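Local coordinates for protein UDP-N-acetylglucosamine 4,6-dehydratase (Vibrio fischeri, PDB 3PVZ) that binds NAD in a Rossmann-type domain and probably acts as a lyase that dehydrates UDP-N-acetylglucosamine across carbons 4 and 6 of the sugar, at residues A[79-83]-A[84-88]; A[276-280]-A[281-285]; A[354-357]-A[358-362]. All coordinates share one frame; numbering follows the deposited sequence. Where two conformers were deposited one is given.

Contact 1 of 3, residues A[79-83]-A[84-88]; sequences DIRSS and FGYIN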
loop_
_atom_site.group_PDB
_atom_site.type_symbol
_atom_site.label_atom_id
_atom_site.label_comp_id
_atom_site.label_asym_id
_atom_site.label_seq_id
_atom_site.Cartn_x
_atom_site.Cartn_y
_atom_site.Cartn_z
ATOM N N ASP A 79 17.532 2.878 0.633
ATOM C CA ASP A 79 17.922 3.290 1.966
ATOM C C ASP A 79 18.947 2.312 2.617
ATOM O O ASP A 79 19.941 2.713 3.247
ATOM C CB ASP A 79 16.628 3.308 2.793
ATOM C CG ASP A 79 16.757 4.035 4.088
ATOM O OD1 ASP A 79 17.864 4.544 4.409
ATOM O OD2 ASP A 79 15.727 4.094 4.799
ATOM N N ILE A 80 18.687 1.019 2.506
ATOM C CA ILE A 80 19.597 0.036 3.077
ATOM C C ILE A 80 20.945 0.112 2.353
ATOM O O ILE A 80 21.987 0.050 2.985
ATOM C CB ILE A 80 19.045 -1.394 2.975
ATOM C CG1 ILE A 80 18.053 -1.625 4.112
ATOM C CG2 ILE A 80 20.185 -2.426 3.033
ATOM C CD1 ILE A 80 17.218 -2.856 3.953
ATOM N N ARG A 81 20.923 0.238 1.033
ATOM C CA ARG A 81 22.179 0.297 0.283
ATOM C C ARG A 81 23.016 1.491 0.708
ATOM O O ARG A 81 24.207 1.355 0.915
ATOM C CB ARG A 81 21.972 0.317 -1.236
ATOM C CG ARG A 81 21.131 -0.873 -1.797
ATOM C CD ARG A 81 21.872 -2.188 -2.119
ATOM N NE ARG A 81 22.175 -3.002 -0.937
ATOM C CZ ARG A 81 21.789 -4.267 -0.714
ATOM N NH1 ARG A 81 22.170 -4.862 0.417
ATOM N NH2 ARG A 81 21.058 -4.954 -1.593
ATOM N N SER A 82 22.408 2.649 0.883
ATOM C CA SER A 82 23.212 3.821 1.208
ATOM C C SER A 82 23.568 3.912 2.693
ATOM O O SER A 82 24.628 4.389 3.045
ATOM C CB SER A 82 22.563 5.109 0.694
ATOM O OG SER A 82 21.212 5.225 1.087
ATOM N N SER A 83 22.705 3.421 3.561
ATOM C CA SER A 83 23.026 3.377 4.979
ATOM C C SER A 83 24.052 2.305 5.333
ATOM O O SER A 83 24.959 2.582 6.100
ATOM C CB SER A 83 21.776 3.141 5.817
ATOM O OG SER A 83 20.894 4.237 5.688
ATOM N N PHE A 84 23.886 1.081 4.811
ATOM C CA PHE A 84 24.630 -0.072 5.337
ATOM C C PHE A 84 25.423 -0.816 4.317
ATOM O O PHE A 84 26.378 -1.498 4.655
ATOM C CB PHE A 84 23.676 -1.039 6.030
ATOM C CG PHE A 84 22.718 -0.373 6.991
ATOM C CD1 PHE A 84 23.180 0.494 7.962
ATOM C CD2 PHE A 84 21.355 -0.680 6.954
ATOM C CE1 PHE A 84 22.296 1.100 8.865
ATOM C CE2 PHE A 84 20.446 -0.085 7.852
ATOM C CZ PHE A 84 20.899 0.797 8.794
ATOM N N GLY A 85 25.037 -0.725 3.060
ATOM C CA GLY A 85 25.756 -1.441 2.013
ATOM C C GLY A 85 25.201 -2.867 1.865
ATOM O O GLY A 85 24.003 -3.046 1.709
ATOM N N TYR A 86 26.092 -3.851 1.882
ATOM C CA TYR A 86 25.778 -5.227 1.523
ATOM C C TYR A 86 26.267 -6.166 2.600
ATOM O O TYR A 86 27.146 -5.814 3.371
ATOM C CB TYR A 86 26.418 -5.619 0.181
ATOM C CG TYR A 86 26.033 -4.685 -0.955
ATOM C CD1 TYR A 86 24.984 -4.995 -1.797
ATOM C CD2 TYR A 86 26.697 -3.476 -1.151
ATOM C CE1 TYR A 86 24.605 -4.139 -2.829
ATOM C CE2 TYR A 86 26.335 -2.612 -2.190
ATOM C CZ TYR A 86 25.291 -2.959 -3.023
ATOM O OH TYR A 86 24.893 -2.130 -4.045
ATOM N N ILE A 87 25.626 -7.333 2.660
ATOM C CA ILE A 87 25.984 -8.398 3.561
ATOM C C ILE A 87 26.192 -9.691 2.779
ATOM O O ILE A 87 25.799 -9.781 1.627
ATOM C CB ILE A 87 24.873 -8.650 4.633
ATOM C CG1 ILE A 87 23.538 -9.047 3.955
ATOM C CG2 ILE A 87 24.752 -7.445 5.556
ATOM C CD1 ILE A 87 22.403 -9.231 4.910
ATOM N N ASN A 88 26.776 -10.709 3.428
ATOM C CA ASN A 88 27.098 -11.974 2.730
ATOM C C ASN A 88 25.889 -12.886 2.694
ATOM O O ASN A 88 25.805 -13.743 1.836
ATOM C CB ASN A 88 28.155 -12.747 3.479
ATOM C CG ASN A 88 29.475 -12.033 3.519
ATOM O OD1 ASN A 88 29.824 -11.241 2.595
ATOM N ND2 ASN A 88 30.255 -12.333 4.591
#
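Ile80 O takes the amides of both Phe84, at 2.8 Å from Phe84 N, and Gly85, at 3.1 Å from Gly85 N, so one carbonyl of the last turn holds two successive amides. Its branched side chain suits a buried site: CG2 stands loosely beside Phe84 CD2, and Phe56 of helix 46-56 covers both residues. The chain of Arg81 bends at chi2 (-85°) and chi3, folding the guanidinium back to the exit of the helix, where NE and NH1 grip Gly85 O side-on. NE approaches from above the carbonyl plane, while NH1, 2.9 Å from Gly85 O, makes the straighter bond. That oxygen lies in the guanidinium plane, and Tyr86 CD1 lies over the centre of one guanidinium face. The two planes are only 17° apart, with Arg81 NE 3.3 Å from Tyr86 CE1 over the ring face. Ser83 OG bonds to Asp79 O, a common way for serine to be satisfied in a helix; Ser83 N reaches the same oxygen from the opposite face of its plane. Ser83 CB lies over the Phe84 ring, 3.6 Å from the centroid. At Gly85 (phi 87°) a CB would press on the carbonyl O of Phe84, so glycine fits. This helix C-terminus leads from helix 70-83 to strand 90-94, an alpha-to-beta connection of the Rossmann fold.

Contact 2 of 3, residues A[276-280]-A[281-285]; sequences KYLKQ and LGYEP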
loop_
_atom_site.group_PDB
_atom_site.type_symbol
_atom_site.label_atom_id
_atom_site.label_comp_id
_atom_site.label_asym_id
_atom_site.label_seq_id
_atom_site.Cartn_x
_atom_site.Cartn_y
_atom_site.Cartn_z
ATOM N N LYS A 276 6.611 23.485 15.098
ATOM C CA LYS A 276 8.038 23.146 15.201
ATOM C C LYS A 276 8.634 22.778 13.858
ATOM O O LYS A 276 9.778 23.125 13.562
ATOM C CB LYS A 276 8.274 21.983 16.159
ATOM C CG LYS A 276 8.302 22.404 17.608
ATOM C CD LYS A 276 7.958 21.231 18.557
ATOM C CE LYS A 276 7.400 21.727 19.914
ATOM N NZ LYS A 276 8.453 22.165 20.886
ATOM N N TYR A 277 7.845 22.052 13.074
ATOM C CA TYR A 277 8.276 21.480 11.831
ATOM C C TYR A 277 8.409 22.556 10.741
ATOM O O TYR A 277 9.386 22.562 9.993
ATOM C CB TYR A 277 7.291 20.385 11.452
ATOM C CG TYR A 277 7.494 19.770 10.101
ATOM C CD1 TYR A 277 8.678 19.143 9.762
ATOM C CD2 TYR A 277 6.481 19.797 9.170
ATOM C CE1 TYR A 277 8.852 18.574 8.528
ATOM C CE2 TYR A 277 6.641 19.241 7.948
ATOM C CZ TYR A 277 7.818 18.631 7.625
ATOM O OH TYR A 277 7.921 18.093 6.381
ATOM N N LEU A 278 7.447 23.471 10.686
ATOM C CA LEU A 278 7.525 24.631 9.788
ATOM C C LEU A 278 8.704 25.538 10.124
ATOM O O LEU A 278 9.355 26.028 9.235
ATOM C CB LEU A 278 6.235 25.439 9.837
ATOM C CG LEU A 278 5.035 24.759 9.199
ATOM C CD1 LEU A 278 3.737 25.500 9.497
ATOM C CD2 LEU A 278 5.257 24.641 7.716
ATOM N N LYS A 279 8.995 25.745 11.404
ATOM C CA LYS A 279 10.144 26.580 11.794
ATOM C C LYS A 279 11.456 25.910 11.422
ATOM O O LYS A 279 12.387 26.574 10.981
ATOM C CB LYS A 279 10.136 26.877 13.287
ATOM C CG LYS A 279 8.908 27.637 13.728
ATOM C CD LYS A 279 9.199 28.455 14.967
ATOM C CE LYS A 279 7.961 29.159 15.491
ATOM N NZ LYS A 279 8.188 29.505 16.912
ATOM N N GLN A 280 11.521 24.592 11.592
ATOM C CA GLN A 280 12.713 23.834 11.199
ATOM C C GLN A 280 12.916 23.908 9.666
ATOM O O GLN A 280 14.038 23.832 9.194
ATOM C CB GLN A 280 12.653 22.379 11.720
ATOM C CG GLN A 280 13.934 21.908 12.443
ATOM C CD GLN A 280 13.762 20.598 13.245
ATOM O OE1 GLN A 280 13.688 20.613 14.484
ATOM N NE2 GLN A 280 13.716 19.464 12.535
ATOM N N LEU A 281 11.824 24.074 8.912
ATOM C CA LEU A 281 11.853 24.284 7.447
ATOM C C LEU A 281 12.054 25.762 7.051
ATOM O O LEU A 281 12.170 26.085 5.871
ATOM C CB LEU A 281 10.540 23.764 6.810
ATOM C CG LEU A 281 10.441 22.325 6.266
ATOM C CD1 LEU A 281 11.499 21.414 6.866
ATOM C CD2 LEU A 281 9.041 21.742 6.471
ATOM N N GLY A 282 12.065 26.661 8.028
ATOM C CA GLY A 282 12.282 28.084 7.770
ATOM C C GLY A 282 11.013 28.852 7.462
ATOM O O GLY A 282 11.070 29.929 6.865
ATOM N N TYR A 283 9.869 28.322 7.888
ATOM C CA TYR A 283 8.583 28.981 7.662
ATOM C C TYR A 283 7.930 29.426 8.985
ATOM O O TYR A 283 8.096 28.790 10.029
ATOM C CB TYR A 283 7.626 28.048 6.912
ATOM C CG TYR A 283 7.982 27.727 5.466
ATOM C CD1 TYR A 283 8.025 28.724 4.490
ATOM C CD2 TYR A 283 8.208 26.414 5.064
ATOM C CE1 TYR A 283 8.330 28.420 3.153
ATOM C CE2 TYR A 283 8.513 26.099 3.741
ATOM C CZ TYR A 283 8.568 27.106 2.788
ATOM O OH TYR A 283 8.850 26.774 1.478
ATOM N N GLU A 284 7.195 30.532 8.933
ATOM C CA GLU A 284 6.412 30.977 10.079
ATOM C C GLU A 284 4.946 30.649 9.815
ATOM O O GLU A 284 4.431 30.930 8.728
ATOM C CB GLU A 284 6.614 32.471 10.383
ATOM C CG GLU A 284 7.825 32.797 11.302
ATOM C CD GLU A 284 7.694 32.254 12.736
ATOM O OE1 GLU A 284 8.630 31.559 13.195
ATOM O OE2 GLU A 284 6.672 32.527 13.412
ATOM N N PRO A 285 4.281 30.009 10.790
ATOM C CA PRO A 285 2.885 29.635 10.625
ATOM C C PRO A 285 1.967 30.852 10.517
ATOM O O PRO A 285 2.121 31.792 11.278
ATOM C CB PRO A 285 2.577 28.870 11.913
ATOM C CG PRO A 285 3.868 28.456 12.432
ATOM C CD PRO A 285 4.845 29.471 12.037
#
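Leu281 lays its CD2 over one face of the Tyr277 ring, offset toward the rim, in a CH-pi contact 3.8 Å from the centroid and closest at Tyr277 CZ, 3.5 Å from Leu281 CD2. Tyr277 swings its ring there because CG is anti to the backbone N (chi1 174°), and a flat aromatic offers the methyl a broad surface; Ile218 of helix 210-219 touches both residues. Leu278, the other buried residue, meets two partners: its CB lies 4.2 Å from Tyr283 CB, and of its branch CD1 meets Pro285 CG, the two side chains running past each other in opposite directions. Trp307 and Cys309 of strand 306-312 add to this apolar side, Trp307 meeting Tyr283 edge-to-face. Beneath the side chains the helix ends in a Schellman motif. Tyr283 N reaches back to Leu278 O at 2.7 Å, and Gly282 N to Lys279 O at 3.0 Å, the latter donor standing well above the carbonyl plane. Gly282 has a phi of 88°, at which a CB would be jammed against the preceding carbonyl O. At the solvent edge the extended chain of Lys279 crosses the bent Glu284 at a slant, Lys279 CE 3.4 Å from Glu284 OE1, while Lys279 NZ stays 4.3 Å from Glu284 OE1, too far for a salt bridge.

Contact 3 of 3, residues A[354-357]-A[358-362]; sequences LELF and EQKIG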
loop_
_atom_site.group_PDB
_atom_site.type_symbol
_atom_site.label_atom_id
_atom_site.label_comp_id
_atom_site.label_asym_id
_atom_site.label_seq_id
_atom_site.Cartn_x
_atom_site.Cartn_y
_atom_site.Cartn_z
ATOM N N LEU A 354 -13.825 -18.812 18.282
ATOM C CA LEU A 354 -12.914 -18.804 17.119
ATOM C C LEU A 354 -13.522 -19.572 15.948
ATOM O O LEU A 354 -13.494 -19.115 14.805
ATOM C CB LEU A 354 -11.511 -19.332 17.443
ATOM C CG LEU A 354 -10.748 -18.596 18.561
ATOM C CD1 LEU A 354 -9.262 -19.008 18.621
ATOM C CD2 LEU A 354 -10.915 -17.078 18.436
ATOM N N GLU A 355 -14.095 -20.726 16.245
ATOM C CA GLU A 355 -14.734 -21.496 15.192
ATOM C C GLU A 355 -15.907 -20.749 14.587
ATOM O O GLU A 355 -16.026 -20.732 13.365
ATOM C CB GLU A 355 -15.162 -22.873 15.685
ATOM C CG GLU A 355 -13.979 -23.876 15.663
ATOM C CD GLU A 355 -14.200 -25.070 16.609
ATOM O OE1 GLU A 355 -15.291 -25.144 17.241
ATOM O OE2 GLU A 355 -13.279 -25.925 16.706
ATOM N N LEU A 356 -16.730 -20.125 15.440
ATOM C CA LEU A 356 -17.873 -19.315 14.999
ATOM C C LEU A 356 -17.435 -18.256 13.997
ATOM O O LEU A 356 -18.025 -18.125 12.922
ATOM C CB LEU A 356 -18.540 -18.624 16.199
ATOM C CG LEU A 356 -19.782 -17.764 15.974
ATOM C CD1 LEU A 356 -20.926 -18.590 15.469
ATOM C CD2 LEU A 356 -20.217 -17.075 17.254
ATOM N N PHE A 357 -16.379 -17.528 14.362
ATOM C CA PHE A 357 -15.874 -16.424 13.567
ATOM C C PHE A 357 -15.414 -16.958 12.214
ATOM O O PHE A 357 -15.783 -16.429 11.191
ATOM C CB PHE A 357 -14.736 -15.722 14.326
ATOM C CG PHE A 357 -14.275 -14.430 13.704
ATOM C CD1 PHE A 357 -14.964 -13.252 13.934
ATOM C CD2 PHE A 357 -13.164 -14.393 12.902
ATOM C CE1 PHE A 357 -14.543 -12.058 13.374
ATOM C CE2 PHE A 357 -12.746 -13.198 12.329
ATOM C CZ PHE A 357 -13.459 -12.028 12.571
ATOM N N GLU A 358 -14.636 -18.029 12.207
ATOM C CA GLU A 358 -14.211 -18.625 10.932
ATOM C C GLU A 358 -15.410 -19.134 10.128
ATOM O O GLU A 358 -15.427 -19.020 8.926
ATOM C CB GLU A 358 -13.253 -19.781 11.147
ATOM C CG GLU A 358 -11.917 -19.410 11.765
ATOM C CD GLU A 358 -11.193 -20.616 12.376
ATOM O OE1 GLU A 358 -11.892 -21.612 12.708
ATOM O OE2 GLU A 358 -9.936 -20.565 12.519
ATOM N N GLN A 359 -16.412 -19.687 10.796
ATOM C CA GLN A 359 -17.569 -20.238 10.102
ATOM C C GLN A 359 -18.436 -19.139 9.488
ATOM O O GLN A 359 -18.743 -19.194 8.307
ATOM C CB GLN A 359 -18.404 -21.137 11.041
ATOM C CG GLN A 359 -19.563 -21.839 10.344
ATOM C CD GLN A 359 -20.553 -22.488 11.308
ATOM O OE1 GLN A 359 -20.658 -22.106 12.488
ATOM N NE2 GLN A 359 -21.297 -23.479 10.799
ATOM N N LYS A 360 -18.822 -18.157 10.295
ATOM C CA LYS A 360 -19.615 -17.009 9.832
ATOM C C LYS A 360 -18.901 -16.115 8.800
ATOM O O LYS A 360 -19.538 -15.611 7.891
ATOM C CB LYS A 360 -20.053 -16.141 11.015
ATOM C CG LYS A 360 -21.055 -16.801 11.916
ATOM C CD LYS A 360 -22.464 -16.564 11.441
ATOM C CE LYS A 360 -23.474 -17.390 12.237
ATOM N NZ LYS A 360 -23.178 -18.867 12.175
ATOM N N ILE A 361 -17.597 -15.882 8.950
ATOM C CA ILE A 361 -16.876 -15.097 7.943
ATOM C C ILE A 361 -16.800 -15.879 6.630
ATOM O O ILE A 361 -17.106 -15.317 5.571
ATOM C CB ILE A 361 -15.470 -14.674 8.385
ATOM C CG1 ILE A 361 -15.542 -13.625 9.496
ATOM C CG2 ILE A 361 -14.699 -14.078 7.199
ATOM C CD1 ILE A 361 -15.854 -12.215 8.995
ATOM N N GLY A 362 -16.410 -17.160 6.702
ATOM C CA GLY A 362 -16.338 -18.041 5.522
ATOM C C GLY A 362 -17.652 -18.048 4.714
ATOM O O GLY A 362 -17.616 -18.015 3.488
#
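Phe357 and Ile361, one turn apart, point the same way and make the main apolar contact. Ile361 CG1 sits over the centre of the Phe357 ring, a CH-pi contact 4.0 Å from the centroid and 12° off its normal. The ring is brought there by a chi1 of -171°, which sets CG anti to the backbone N, and a large aromatic with a branched aliphatic neighbour suits this buried face. Leu356 makes a lighter contact on the exposed side: bends at chi2 and chi4 bring both CG and NZ of Lys360 to 4.0 Å from Leu356 CD1. Among the hydrogen bonds, the regular i to i+4 ladder runs unbroken, from Glu358 N to Leu354 O (3.0 Å) through Gln359 N to Glu355 O (2.8 Å) and Lys360 N to Leu356 O (2.7 Å), and on to Ile361 N and Phe357 O (2.9 Å). Exposed Glu355 bonds Gln351 NE2 through OE2; Glu358, partly exposed, packs on Phe185 and Phe143, and its OE2 has a long, weak ion pair with Arg188. The buried face of helix 351-367 fits between neighbouring helices: Phe357 packs on helix 372-382 and against Phe143 of helix 131-154, which also receives Ile361, while Leu354 lies on helix 174-189.

Going from the N terminus, the three contacts come in series along the chain; none nests in or crosses another, and each is local, so none closes a long loop. Contact 1 ends helix 70-83 and leads to strand 90-94, at one edge of the nine-stranded mixed sheet of the NAD-binding fold, and Asp79 OD1 there is hydrogen-bonded to Gln222 of the second subunit. Contact 2 ends helix 270-280 and leads into strand 284-287 of a separate three-stranded parallel sheet; its nearest atoms are about 16 Å from those of contact 1. Contact 3 lies within helix 351-367 near the C terminus, across the chain's centre from both others, and ties that helix to helices 131-154, 174-189 and 372-382.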